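PDB 3Q1N: galactose mutarotase related enzyme from Lactobacillus casei, which probably binds carbohydrate and may act as an isomerase that interconverts sugar anomers, as aldose 1-epimerases do. Local coordinates for residues Ile14-Ala19 against Ala90-Thr94; Glu108-Val113 against His125-Asn130; Asp119-Ser123 against Leu289-Leu293; Pro137-Gly141 against Pro256-Leu260; Ile233-Pro237 against Gln286-Lys290. The contacts are given in a common frame with arbitrary orientation. Residue numbers count along the deposited sequence, not the author numbering.

Interaction 1 of 5, residues Ile14-Ala19 against Ala90-Thr94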
# COMPACT_ATOMS: atom_id res chain seq x y z
N ILE A 14 -3.50 3.27 -15.47
CA ILE A 14 -3.48 4.06 -14.24
C ILE A 14 -4.51 5.16 -14.35
O ILE A 14 -4.52 5.92 -15.33
CB ILE A 14 -2.10 4.72 -13.93
CG1 ILE A 14 -0.95 3.71 -13.97
CG2 ILE A 14 -2.13 5.42 -12.57
CD1 ILE A 14 -0.14 3.79 -15.27
N ALA A 15 -5.37 5.26 -13.35
CA ALA A 15 -6.41 6.29 -13.31
C ALA A 15 -5.85 7.60 -12.80
O ALA A 15 -5.09 7.64 -11.81
CB ALA A 15 -7.55 5.85 -12.43
N GLU A 16 -6.23 8.69 -13.47
CA GLU A 16 -5.87 10.01 -13.00
C GLU A 16 -6.43 10.23 -11.61
O GLU A 16 -5.77 10.82 -10.76
CB GLU A 16 -6.42 11.07 -13.97
CG GLU A 16 -5.64 11.04 -15.30
CD GLU A 16 -6.28 11.86 -16.43
OE1 GLU A 16 -7.41 12.34 -16.29
OE2 GLU A 16 -5.63 11.98 -17.50
N ARG A 17 -7.61 9.69 -11.35
CA ARG A 17 -8.17 9.74 -10.00
C ARG A 17 -7.34 8.89 -9.03
O ARG A 17 -7.21 7.68 -9.22
CB ARG A 17 -9.66 9.31 -9.99
CG ARG A 17 -10.25 9.19 -8.57
CD ARG A 17 -10.28 10.52 -7.83
NE ARG A 17 -11.05 11.54 -8.51
CZ ARG A 17 -12.35 11.78 -8.31
NH1 ARG A 17 -13.02 11.03 -7.44
NH2 ARG A 17 -12.98 12.74 -8.99
N GLY A 18 -6.70 9.56 -8.07
CA GLY A 18 -5.83 8.91 -7.09
C GLY A 18 -4.54 8.30 -7.67
O GLY A 18 -3.86 7.56 -6.98
N ALA A 19 -4.17 8.64 -8.91
CA ALA A 19 -3.02 8.00 -9.59
C ALA A 19 -3.03 6.49 -9.33
O ALA A 19 -2.00 5.86 -9.01
CB ALA A 19 -1.68 8.61 -9.10
N ALA A 90 6.47 5.30 -19.42
CA ALA A 90 6.53 5.97 -18.11
C ALA A 90 5.59 7.17 -18.08
O ALA A 90 5.29 7.78 -19.13
CB ALA A 90 7.98 6.46 -17.70
N VAL A 91 5.20 7.55 -16.87
CA VAL A 91 4.34 8.69 -16.69
C VAL A 91 4.42 9.18 -15.27
O VAL A 91 4.65 8.38 -14.35
CB VAL A 91 2.88 8.38 -17.06
CG1 VAL A 91 2.31 7.26 -16.17
CG2 VAL A 91 1.98 9.65 -16.94
N THR A 92 4.21 10.49 -15.07
CA THR A 92 4.28 11.10 -13.75
C THR A 92 2.94 11.75 -13.43
O THR A 92 2.31 12.40 -14.29
CB THR A 92 5.45 12.14 -13.63
OG1 THR A 92 6.70 11.49 -13.80
CG2 THR A 92 5.47 12.84 -12.27
N PHE A 93 2.48 11.49 -12.20
CA PHE A 93 1.24 12.05 -11.67
C PHE A 93 1.54 12.94 -10.47
O PHE A 93 2.29 12.55 -9.59
CB PHE A 93 0.33 10.91 -11.18
CG PHE A 93 -0.25 10.08 -12.28
CD1 PHE A 93 -1.43 10.45 -12.91
CD2 PHE A 93 0.34 8.87 -12.66
CE1 PHE A 93 -2.03 9.67 -13.91
CE2 PHE A 93 -0.22 8.07 -13.68
CZ PHE A 93 -1.41 8.46 -14.32
N THR A 94 0.90 14.09 -10.38
CA THR A 94 1.18 15.03 -9.32
C THR A 94 -0.11 15.60 -8.75
O THR A 94 -0.98 16.04 -9.48
CB THR A 94 2.04 16.22 -9.83
OG1 THR A 94 3.25 15.73 -10.44
CG2 THR A 94 2.48 17.14 -8.64
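In this beta-sandwich of the galactose mutarotase family, the end of strand 10-15 and the turn after it pack side chain to side chain against strand 90-96; no hydrogen bond crosses between the two segments. Ile14, next to last in its strand, points toward the partner: its CD1 lies 4.3 Å from Val91 CG1, and its CG2 comes to 3.5 Å from Phe93 CE2. Ala15 turns its methyl away, and its carbonyl oxygen passes 4.2 Å from Phe93 CE1. Glu16 lays its aliphatic part near the same ring, CG standing 4.1 Å from Phe93 CE1. From Glu16 the chain folds through a type II beta turn, Glu16 to Ala19, closed by a hydrogen bond of 3.3 Å from Ala19 N to Glu16 O. Arg17, at the outside of the turn, faces away and forms a salt bridge with Asp80, and Gly18 at the third position holds a positive phi of 67°. The turn brings Ala19 back toward Phe93, so that both its ends, Glu16 and Ala19, meet one aromatic side chain, together with Ile14 before it, while Val83 of strand 82-84 and Ile3 of strand 2-6 also touch Phe93. Ala19 CA sits over one face of the Phe93 ring, and Ala19 CB rests 3.7 Å from Phe93 CB.

Interaction 2 of 5, residues Glu108-Val113 against His125-Asn130; sequences EYTLAV and HYTVTN. With EDO (1,2-ethanediol), chain T.
Val113 overlaps the ring of Tyr126, its CG1 3.8 Å from Tyr126 CE2, with Val113 chi1 t and Tyr126 chi1 m. The two belong to an antiparallel beta hairpin, strands 109-118 and 121-130, whose axes here run 4.8 Å apart at 172°. Both backbones are extended. In register, Tyr109 faces Asn130, Leu111 faces Val128 and Val113 faces Tyr126 as non-hydrogen-bonded pairs, with CA atoms 4.6 to 5.0 Å apart; Thr110-Thr129 and Ala112-Thr127 are hydrogen-bonded pairs. Thr110 N reaches Thr129 O at 3.0 Å and Thr129 N returns to Thr110 O at 2.9 Å; Ala112 N to Thr127 O measures 2.9 Å and Thr127 N to Ala112 O 2.8 Å. Side chains alternate. The face of Leu111, Val113, Tyr126 and Val128 is buried, Leu111 CD1 (rotamer tp) meeting Val128 CG2 at 3.8 Å. The face of Thr110, Ala112, Thr127 and Thr129 is partly exposed, all three threonines m; there a 1,2-ethanediol O2 lies 3.0 Å from Thr127 OG1, hydrogen-bonded to it. Strand 90-96 flanks the hairpin along 109-118 and strand 284-293 along 121-130, while Met136 and Phe142 of strand 136-147 pack against the buried face.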
# COMPACT_ATOMS: atom_id res chain seq x y z
N GLU A 108 -0.03 22.76 2.79
CA GLU A 108 0.33 22.68 1.39
C GLU A 108 1.34 21.56 1.15
O GLU A 108 2.32 21.39 1.89
CB GLU A 108 0.85 24.04 0.87
CG GLU A 108 -0.16 25.15 1.09
CD GLU A 108 0.12 26.38 0.28
OE1 GLU A 108 1.24 26.55 -0.21
OE2 GLU A 108 -0.82 27.23 0.17
N TYR A 109 1.06 20.75 0.13
CA TYR A 109 1.90 19.61 -0.19
C TYR A 109 1.97 19.34 -1.66
O TYR A 109 1.07 19.75 -2.42
CB TYR A 109 1.43 18.34 0.57
CG TYR A 109 0.11 17.75 0.06
CD1 TYR A 109 0.07 16.90 -1.07
CD2 TYR A 109 -1.12 18.08 0.67
CE1 TYR A 109 -1.12 16.39 -1.51
CE2 TYR A 109 -2.31 17.59 0.21
CZ TYR A 109 -2.33 16.74 -0.87
OH TYR A 109 -3.53 16.23 -1.36
N THR A 110 2.99 18.58 -2.03
CA THR A 110 3.03 17.95 -3.34
C THR A 110 3.24 16.46 -3.14
O THR A 110 4.07 16.06 -2.35
CB THR A 110 4.13 18.49 -4.24
OG1 THR A 110 3.99 19.90 -4.41
CG2 THR A 110 4.06 17.83 -5.64
N LEU A 111 2.43 15.65 -3.83
CA LEU A 111 2.62 14.23 -3.85
C LEU A 111 2.80 13.84 -5.29
O LEU A 111 1.89 13.97 -6.09
CB LEU A 111 1.42 13.49 -3.22
CG LEU A 111 1.41 11.98 -3.32
CD1 LEU A 111 2.69 11.40 -2.65
CD2 LEU A 111 0.10 11.43 -2.67
N ALA A 112 4.00 13.36 -5.63
CA ALA A 112 4.32 13.03 -7.00
C ALA A 112 4.64 11.55 -7.07
O ALA A 112 5.31 11.00 -6.20
CB ALA A 112 5.46 13.89 -7.56
N VAL A 113 4.11 10.91 -8.11
CA VAL A 113 4.30 9.48 -8.33
C VAL A 113 4.69 9.24 -9.79
O VAL A 113 3.97 9.68 -10.69
CB VAL A 113 2.97 8.74 -7.99
CG1 VAL A 113 3.15 7.23 -7.98
CG2 VAL A 113 2.37 9.27 -6.67
N HIS A 125 8.08 5.47 -8.13
CA HIS A 125 8.86 6.37 -7.30
C HIS A 125 7.90 7.43 -6.74
O HIS A 125 7.12 8.01 -7.50
CB HIS A 125 10.00 7.04 -8.11
CG HIS A 125 11.17 6.14 -8.40
ND1 HIS A 125 11.15 5.16 -9.38
CD2 HIS A 125 12.41 6.07 -7.85
CE1 HIS A 125 12.30 4.51 -9.39
NE2 HIS A 125 13.10 5.07 -8.50
N TYR A 126 7.93 7.63 -5.42
CA TYR A 126 7.09 8.62 -4.75
C TYR A 126 7.94 9.76 -4.23
O TYR A 126 9.05 9.49 -3.74
CB TYR A 126 6.39 8.02 -3.56
CG TYR A 126 5.55 6.83 -3.87
CD1 TYR A 126 6.12 5.54 -3.87
CD2 TYR A 126 4.21 6.97 -4.21
CE1 TYR A 126 5.38 4.43 -4.17
CE2 TYR A 126 3.43 5.83 -4.50
CZ TYR A 126 4.03 4.59 -4.49
OH TYR A 126 3.27 3.47 -4.78
N THR A 127 7.44 11.00 -4.31
CA THR A 127 8.08 12.13 -3.64
C THR A 127 6.98 12.91 -2.93
O THR A 127 6.02 13.35 -3.59
CB THR A 127 8.79 13.10 -4.62
OG1 THR A 127 9.78 12.38 -5.40
CG2 THR A 127 9.47 14.21 -3.85
N VAL A 128 7.15 13.06 -1.64
CA VAL A 128 6.26 13.82 -0.79
C VAL A 128 7.03 15.07 -0.42
O VAL A 128 8.09 14.99 0.19
CB VAL A 128 5.94 13.05 0.50
CG1 VAL A 128 5.14 13.94 1.44
CG2 VAL A 128 5.13 11.78 0.18
N THR A 129 6.48 16.21 -0.77
CA THR A 129 7.12 17.49 -0.45
C THR A 129 6.18 18.30 0.44
O THR A 129 5.00 18.45 0.14
CB THR A 129 7.45 18.32 -1.71
OG1 THR A 129 8.25 17.53 -2.60
CG2 THR A 129 8.29 19.56 -1.31
N ASN A 130 6.77 18.82 1.50
CA ASN A 130 6.12 19.77 2.42
C ASN A 130 6.25 21.16 1.83
O ASN A 130 7.30 21.79 1.93
CB ASN A 130 6.74 19.70 3.83
CG ASN A 130 6.08 20.66 4.79
OD1 ASN A 130 5.04 21.24 4.40
ND2 ASN A 130 6.64 20.87 6.00
C1 EDO T . 7.40 11.42 -9.11
O1 EDO T . 8.32 12.12 -9.89
C2 EDO T . 7.99 11.18 -7.72
O2 EDO T . 9.24 10.56 -7.68

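Interaction 3 of 5, residues Asp119-Ser123 against Leu289-Leu293; sequences DGGLS and LKVEL
Strand 121-123 runs antiparallel to strand 289-293, with axes 4.7 Å apart at 175°. Leu122 and Val291 make the hydrogen-bonded pair, CA atoms 5.2 Å apart: Leu122 N to Val291 O is 3.0 Å and Val291 N to Leu122 O 2.8 Å. Gly121-Glu292 and Ser123-Lys290 are the flanking non-hydrogen-bonded pairs, at CA distances of 4.7 and 4.4 Å. A further bond, Leu293 N to Gly120 O at 2.9 Å, extends the ladder into the turn. Gly121 (phi 144°, psi -138°) has a conformation in which a CB would clash with Val291 O. The pairing sets the C-terminal strand 284-293 in the large antiparallel sheet of the mutarotase beta-sandwich, between 121-130 and 229-232. Leu122 (tp) and Val291 (t) share a buried face, CB to CB 4.4 Å, and Leu293 (mt) brings CG to 3.8 Å from Gly121 CA. On the opposite face, Ser123 (m) has OG 3.9 Å from Lys290 CG, the lysine being extended, mttt. Glu292 forms a salt bridge with Lys217. A water lies 2.7 Å from Leu293 O and 3.2 Å from Gly120 O, between the two carbonyls.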
# COMPACT_ATOMS: atom_id res chain seq x y z
N ASP A 119 11.86 -4.27 -18.24
CA ASP A 119 11.82 -5.73 -18.44
C ASP A 119 11.41 -6.51 -17.19
O ASP A 119 10.88 -7.61 -17.26
CB ASP A 119 13.18 -6.25 -18.89
CG ASP A 119 13.45 -6.01 -20.34
OD1 ASP A 119 12.51 -5.63 -21.07
OD2 ASP A 119 14.63 -6.21 -20.75
N GLY A 120 11.73 -5.97 -16.02
CA GLY A 120 11.48 -6.66 -14.77
C GLY A 120 10.06 -6.53 -14.25
O GLY A 120 9.62 -7.37 -13.46
N GLY A 121 9.37 -5.47 -14.68
CA GLY A 121 8.05 -5.13 -14.14
C GLY A 121 7.82 -3.64 -14.02
O GLY A 121 8.19 -2.87 -14.92
N LEU A 122 7.21 -3.23 -12.90
CA LEU A 122 6.74 -1.85 -12.75
C LEU A 122 7.52 -1.19 -11.64
O LEU A 122 7.51 -1.71 -10.51
CB LEU A 122 5.27 -1.83 -12.36
CG LEU A 122 4.64 -0.46 -12.12
CD1 LEU A 122 4.51 0.32 -13.46
CD2 LEU A 122 3.30 -0.62 -11.38
N SER A 123 8.22 -0.11 -11.94
CA SER A 123 8.91 0.70 -10.91
C SER A 123 7.97 1.86 -10.54
O SER A 123 7.25 2.36 -11.41
CB SER A 123 10.23 1.22 -11.50
OG SER A 123 11.12 0.16 -11.87
N LEU A 289 9.76 1.76 -5.01
CA LEU A 289 9.52 0.31 -4.99
C LEU A 289 9.54 -0.25 -6.41
O LEU A 289 9.46 0.50 -7.39
CB LEU A 289 8.20 -0.04 -4.29
CG LEU A 289 6.85 0.47 -4.82
CD1 LEU A 289 6.27 -0.43 -5.90
CD2 LEU A 289 5.84 0.65 -3.66
N LYS A 290 9.63 -1.58 -6.50
CA LYS A 290 9.41 -2.28 -7.75
C LYS A 290 8.46 -3.44 -7.52
O LYS A 290 8.49 -4.08 -6.46
CB LYS A 290 10.70 -2.82 -8.35
CG LYS A 290 11.82 -1.78 -8.57
CD LYS A 290 13.07 -2.40 -9.27
CE LYS A 290 14.14 -1.31 -9.47
NZ LYS A 290 15.36 -1.87 -10.16
N VAL A 291 7.60 -3.67 -8.50
CA VAL A 291 6.76 -4.87 -8.54
C VAL A 291 7.40 -5.73 -9.65
O VAL A 291 7.29 -5.39 -10.82
CB VAL A 291 5.30 -4.54 -8.86
CG1 VAL A 291 4.43 -5.81 -8.73
CG2 VAL A 291 4.78 -3.41 -7.93
N GLU A 292 8.14 -6.75 -9.29
CA GLU A 292 8.70 -7.67 -10.28
C GLU A 292 7.60 -8.61 -10.75
O GLU A 292 6.88 -9.20 -9.93
CB GLU A 292 9.84 -8.49 -9.73
CG GLU A 292 10.93 -7.70 -8.98
CD GLU A 292 12.06 -8.59 -8.48
OE1 GLU A 292 12.16 -9.78 -8.85
OE2 GLU A 292 12.87 -8.08 -7.69
N LEU A 293 7.45 -8.71 -12.07
CA LEU A 293 6.33 -9.41 -12.68
C LEU A 293 6.84 -10.73 -13.28
O LEU A 293 7.52 -10.70 -14.31
CB LEU A 293 5.70 -8.52 -13.74
CG LEU A 293 5.07 -7.24 -13.18
CD1 LEU A 293 4.47 -6.44 -14.36
CD2 LEU A 293 3.98 -7.58 -12.06
O HOH W 1 9.98 -10.02 -15.28

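Interaction 4 of 5, residues Pro137-Gly141 against Pro256-Leu260; sequences PFALG and PFDGL. With EDO (1,2-ethanediol), chain N.
Leu140 and Asp258 form the one hydrogen-bonded pair within these two segments, CA atoms 5.1 Å apart, where strands 136-147 and 251-258 run antiparallel; beyond it Pro256 bonds Phe142. Leu140 N donates to Asp258 O at 3.1 Å, and Asp258 N to Leu140 O at 2.8 Å with a bent angle of 146°. Gly141 and Phe257 are a non-hydrogen-bonded pair, CA to CA 4.4 Å. The touching parts, CA 138 to 141 and CA 256 to 259, run 160° apart, and at Ala139 the strand is interrupted. There a water lies 3.0 Å from Phe138 O and 2.9 Å from Asp258 O, within hydrogen-bonding distance of both. Asp258 (chi1 t, psi 67°) accepts on OD1 from O1 of a 1,2-ethanediol at 2.9 Å; its OD2 is 4.4 Å from Phe138 CE2, with Phe138 chi1 p. Gly259 (phi 151°, psi 179°) packs CA 3.8 Å from Ala139 CB, where a CB of its own would clash. Backbone bonds of Phe138 with Thr277, Gly141 with Leu49 and Phe257 with Tyr238 continue the sheet; Ala139 bonds Pro51 in a loop. Thus the main-chain polar atoms named here find partners in neighbouring strands, Pro51 and a water, while Asp258 OD1 accepts from a diol probably left by the crystallisation liquor.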
# COMPACT_ATOMS: atom_id res chain seq x y z
N PRO A 137 3.56 16.31 9.24
CA PRO A 137 3.66 14.88 9.56
C PRO A 137 2.77 14.11 8.58
O PRO A 137 1.69 14.55 8.26
CB PRO A 137 3.17 14.80 10.98
CG PRO A 137 2.09 15.95 11.04
CD PRO A 137 2.47 16.98 10.00
N PHE A 138 3.26 12.95 8.12
CA PHE A 138 2.44 12.16 7.18
C PHE A 138 2.83 10.70 7.22
O PHE A 138 3.89 10.32 7.73
CB PHE A 138 2.63 12.66 5.73
CG PHE A 138 3.96 12.28 5.14
CD1 PHE A 138 5.11 13.02 5.40
CD2 PHE A 138 4.08 11.13 4.42
CE1 PHE A 138 6.33 12.60 4.99
CE2 PHE A 138 5.32 10.68 3.96
CZ PHE A 138 6.48 11.45 4.24
N ALA A 139 1.91 9.89 6.70
CA ALA A 139 2.17 8.50 6.32
C ALA A 139 1.88 8.32 4.84
O ALA A 139 1.07 9.03 4.26
CB ALA A 139 1.31 7.49 7.16
N LEU A 140 2.56 7.36 4.21
CA LEU A 140 2.32 7.06 2.79
C LEU A 140 2.34 5.56 2.61
O LEU A 140 3.27 4.88 3.05
CB LEU A 140 3.41 7.70 1.90
CG LEU A 140 3.21 7.50 0.38
CD1 LEU A 140 3.69 6.17 -0.13
CD2 LEU A 140 1.77 7.68 0.01
N GLY A 141 1.31 5.02 1.98
CA GLY A 141 1.28 3.59 1.65
C GLY A 141 0.70 3.35 0.26
O GLY A 141 0.12 4.25 -0.37
N PRO A 256 2.86 -2.13 0.61
CA PRO A 256 3.98 -1.42 1.23
C PRO A 256 3.49 -0.23 2.06
O PRO A 256 2.75 0.61 1.53
CB PRO A 256 4.83 -0.98 0.03
CG PRO A 256 4.48 -1.94 -1.09
CD PRO A 256 3.00 -2.19 -0.86
N PHE A 257 3.93 -0.15 3.32
CA PHE A 257 3.51 0.91 4.28
C PHE A 257 4.72 1.71 4.77
O PHE A 257 5.66 1.14 5.38
CB PHE A 257 2.86 0.32 5.55
CG PHE A 257 1.37 -0.06 5.44
CD1 PHE A 257 0.66 -0.12 4.26
CD2 PHE A 257 0.71 -0.41 6.60
CE1 PHE A 257 -0.68 -0.50 4.24
CE2 PHE A 257 -0.62 -0.77 6.58
CZ PHE A 257 -1.31 -0.83 5.43
N ASP A 258 4.69 3.02 4.53
CA ASP A 258 5.55 3.98 5.26
C ASP A 258 4.69 4.73 6.28
O ASP A 258 4.47 5.92 6.16
CB ASP A 258 6.24 4.93 4.28
CG ASP A 258 7.28 5.83 4.95
OD1 ASP A 258 7.79 5.46 6.04
OD2 ASP A 258 7.59 6.90 4.36
N GLY A 259 4.22 3.98 7.28
CA GLY A 259 3.30 4.46 8.28
C GLY A 259 2.46 3.29 8.75
O GLY A 259 2.69 2.14 8.35
N LEU A 260 1.58 3.56 9.70
CA LEU A 260 0.77 2.52 10.35
C LEU A 260 -0.59 3.06 10.71
O LEU A 260 -0.74 4.26 11.01
CB LEU A 260 1.45 2.09 11.64
CG LEU A 260 2.80 1.34 11.58
CD1 LEU A 260 3.43 1.23 12.92
CD2 LEU A 260 2.55 -0.01 10.92
C1 EDO N . 11.02 5.26 7.45
O1 EDO N . 9.82 5.82 8.03
C2 EDO N . 11.85 6.37 6.85
O2 EDO N . 11.37 6.66 5.54
O HOH W 2 5.97 8.26 7.06

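Interaction 5 of 5, residues Ile233-Pro237 against Gln286-Lys290; sequences ISDFP and QLALK. With EDO (1,2-ethanediol), chain R.
The side chain of Phe236 wedges between Leu287 and Leu289, which project from strand 284-293 on the same side. With chi1 m and chi2 81°, its ring sets CZ 3.9 Å from Leu287 CB and CE1 3.7 Å from Leu289 CD2; between these leucines, Ala288 O lies at the ring edge, 3.6 Å from Phe236 CE1. Leu287 is mt and Leu289 pp. The bump is carried by a type I beta turn, Ile233 to Phe236, closed by Phe236 N to Ile233 O at 3.0 Å, with Ser234 at phi -56°, psi -36° and Asp235 at -70°, -19°. The partner is extended, and CA atoms come within 5.2 Å at Ile233-Leu289 and 5.8 Å at Asp235-Leu287. Ile233 CG2 (chi1 p) fits beside Leu289 CB at 4.1 Å, and Leu287 CD2 tucks against Asp235, 3.5 Å from Asp235 O. Asp235 (m) accepts Ala288 N on OD2 at 2.8 Å, and O2 of a 1,2-ethanediol donates a hydrogen bond to the same OD2 at 2.6 Å. A water sits between turn and strand, accepting from Asp235 N at 2.9 Å and donating to Ala288 O at 2.7 Å. The turn links strand 229-232, a neighbour of 284-293 in the large sheet, to strand 238-242 of the sheet holding 136-147 and 251-258; Pro256 and Leu140 of those two strands pack against Phe236.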
# COMPACT_ATOMS: atom_id res chain seq x y z
N ILE A 233 11.08 -3.57 -1.67
CA ILE A 233 10.47 -2.59 -0.72
C ILE A 233 11.41 -2.20 0.43
O ILE A 233 10.96 -1.88 1.53
CB ILE A 233 9.08 -3.12 -0.22
CG1 ILE A 233 9.14 -4.60 0.09
CG2 ILE A 233 8.03 -2.89 -1.30
CD1 ILE A 233 9.99 -4.96 1.23
N SER A 234 12.71 -2.14 0.19
CA SER A 234 13.66 -1.75 1.26
C SER A 234 13.29 -0.40 1.86
O SER A 234 13.50 -0.17 3.05
CB SER A 234 15.10 -1.69 0.75
OG SER A 234 15.61 -2.97 0.39
N ASP A 235 12.80 0.52 1.03
CA ASP A 235 12.46 1.87 1.48
C ASP A 235 11.24 1.94 2.40
O ASP A 235 11.03 2.97 3.07
CB ASP A 235 12.17 2.80 0.28
CG ASP A 235 13.41 3.18 -0.51
OD1 ASP A 235 14.55 2.81 -0.15
OD2 ASP A 235 13.26 3.84 -1.57
N PHE A 236 10.39 0.92 2.40
CA PHE A 236 9.12 0.93 3.13
C PHE A 236 9.32 0.10 4.40
O PHE A 236 9.65 -1.08 4.31
CB PHE A 236 7.99 0.36 2.26
CG PHE A 236 7.51 1.31 1.20
CD1 PHE A 236 8.19 1.46 0.00
CD2 PHE A 236 6.41 2.11 1.43
CE1 PHE A 236 7.76 2.36 -0.94
CE2 PHE A 236 5.97 3.00 0.51
CZ PHE A 236 6.69 3.16 -0.71
N PRO A 237 9.16 0.70 5.58
CA PRO A 237 9.45 -0.03 6.82
C PRO A 237 8.51 -1.17 7.09
O PRO A 237 8.91 -2.15 7.71
CB PRO A 237 9.38 1.04 7.91
CG PRO A 237 8.57 2.14 7.33
CD PRO A 237 8.85 2.12 5.83
N GLN A 286 11.64 10.88 -0.38
CA GLN A 286 11.49 10.06 -1.57
C GLN A 286 11.51 8.58 -1.19
O GLN A 286 12.35 8.16 -0.36
CB GLN A 286 12.59 10.38 -2.58
CG GLN A 286 12.44 11.79 -3.14
CD GLN A 286 13.51 12.21 -4.10
OE1 GLN A 286 13.89 11.45 -5.02
NE2 GLN A 286 13.98 13.44 -3.94
N LEU A 287 10.62 7.80 -1.81
CA LEU A 287 10.50 6.37 -1.59
C LEU A 287 10.38 5.69 -2.95
O LEU A 287 9.72 6.24 -3.84
CB LEU A 287 9.24 6.07 -0.78
CG LEU A 287 9.13 6.69 0.62
CD1 LEU A 287 7.74 6.52 1.19
CD2 LEU A 287 10.17 6.06 1.55
N ALA A 288 11.02 4.54 -3.12
CA ALA A 288 10.90 3.79 -4.36
C ALA A 288 10.46 2.38 -4.06
O ALA A 288 10.72 1.85 -2.99
CB ALA A 288 12.20 3.78 -5.12
N LEU A 289 9.76 1.76 -5.01
CA LEU A 289 9.52 0.31 -4.99
C LEU A 289 9.54 -0.25 -6.41
O LEU A 289 9.46 0.50 -7.39
CB LEU A 289 8.20 -0.04 -4.29
CG LEU A 289 6.85 0.47 -4.82
CD1 LEU A 289 6.27 -0.43 -5.90
CD2 LEU A 289 5.84 0.65 -3.66
N LYS A 290 9.63 -1.58 -6.50
CA LYS A 290 9.41 -2.28 -7.75
C LYS A 290 8.46 -3.44 -7.52
O LYS A 290 8.49 -4.08 -6.46
CB LYS A 290 10.70 -2.82 -8.35
CG LYS A 290 11.82 -1.78 -8.57
CD LYS A 290 13.07 -2.40 -9.27
CE LYS A 290 14.14 -1.31 -9.47
NZ LYS A 290 15.36 -1.87 -10.16
C1 EDO R . 14.96 7.48 -3.54
O1 EDO R . 13.91 7.20 -4.47
C2 EDO R . 14.92 6.46 -2.41
O2 EDO R . 15.00 5.13 -2.94
O HOH W 3 12.37 0.14 -1.81

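In the fold
Interactions 2 and 3 are backbone ladders in the large antiparallel sheet, sharing strand 121-130; each has a buried apolar side and a more exposed side. Interaction 1 reaches the same sheet differently, as an apolar contact from the sheet of strand 10-15, and joins interaction 2 through Phe93 N and Val113 O. Interaction 4 is wholly buried, its centre about 9 Å from the centre of the chain against 15 or 16 Å for the centres of interactions 1 to 3, and belongs to the sheet holding strands 136-147 and 251-258. Interaction 5 mixes apolar wedging with a side-chain-to-backbone bond; it shares Leu289 and Lys290 with interaction 3, and its Leu287 touches Asp258 of interaction 4 between the sheets.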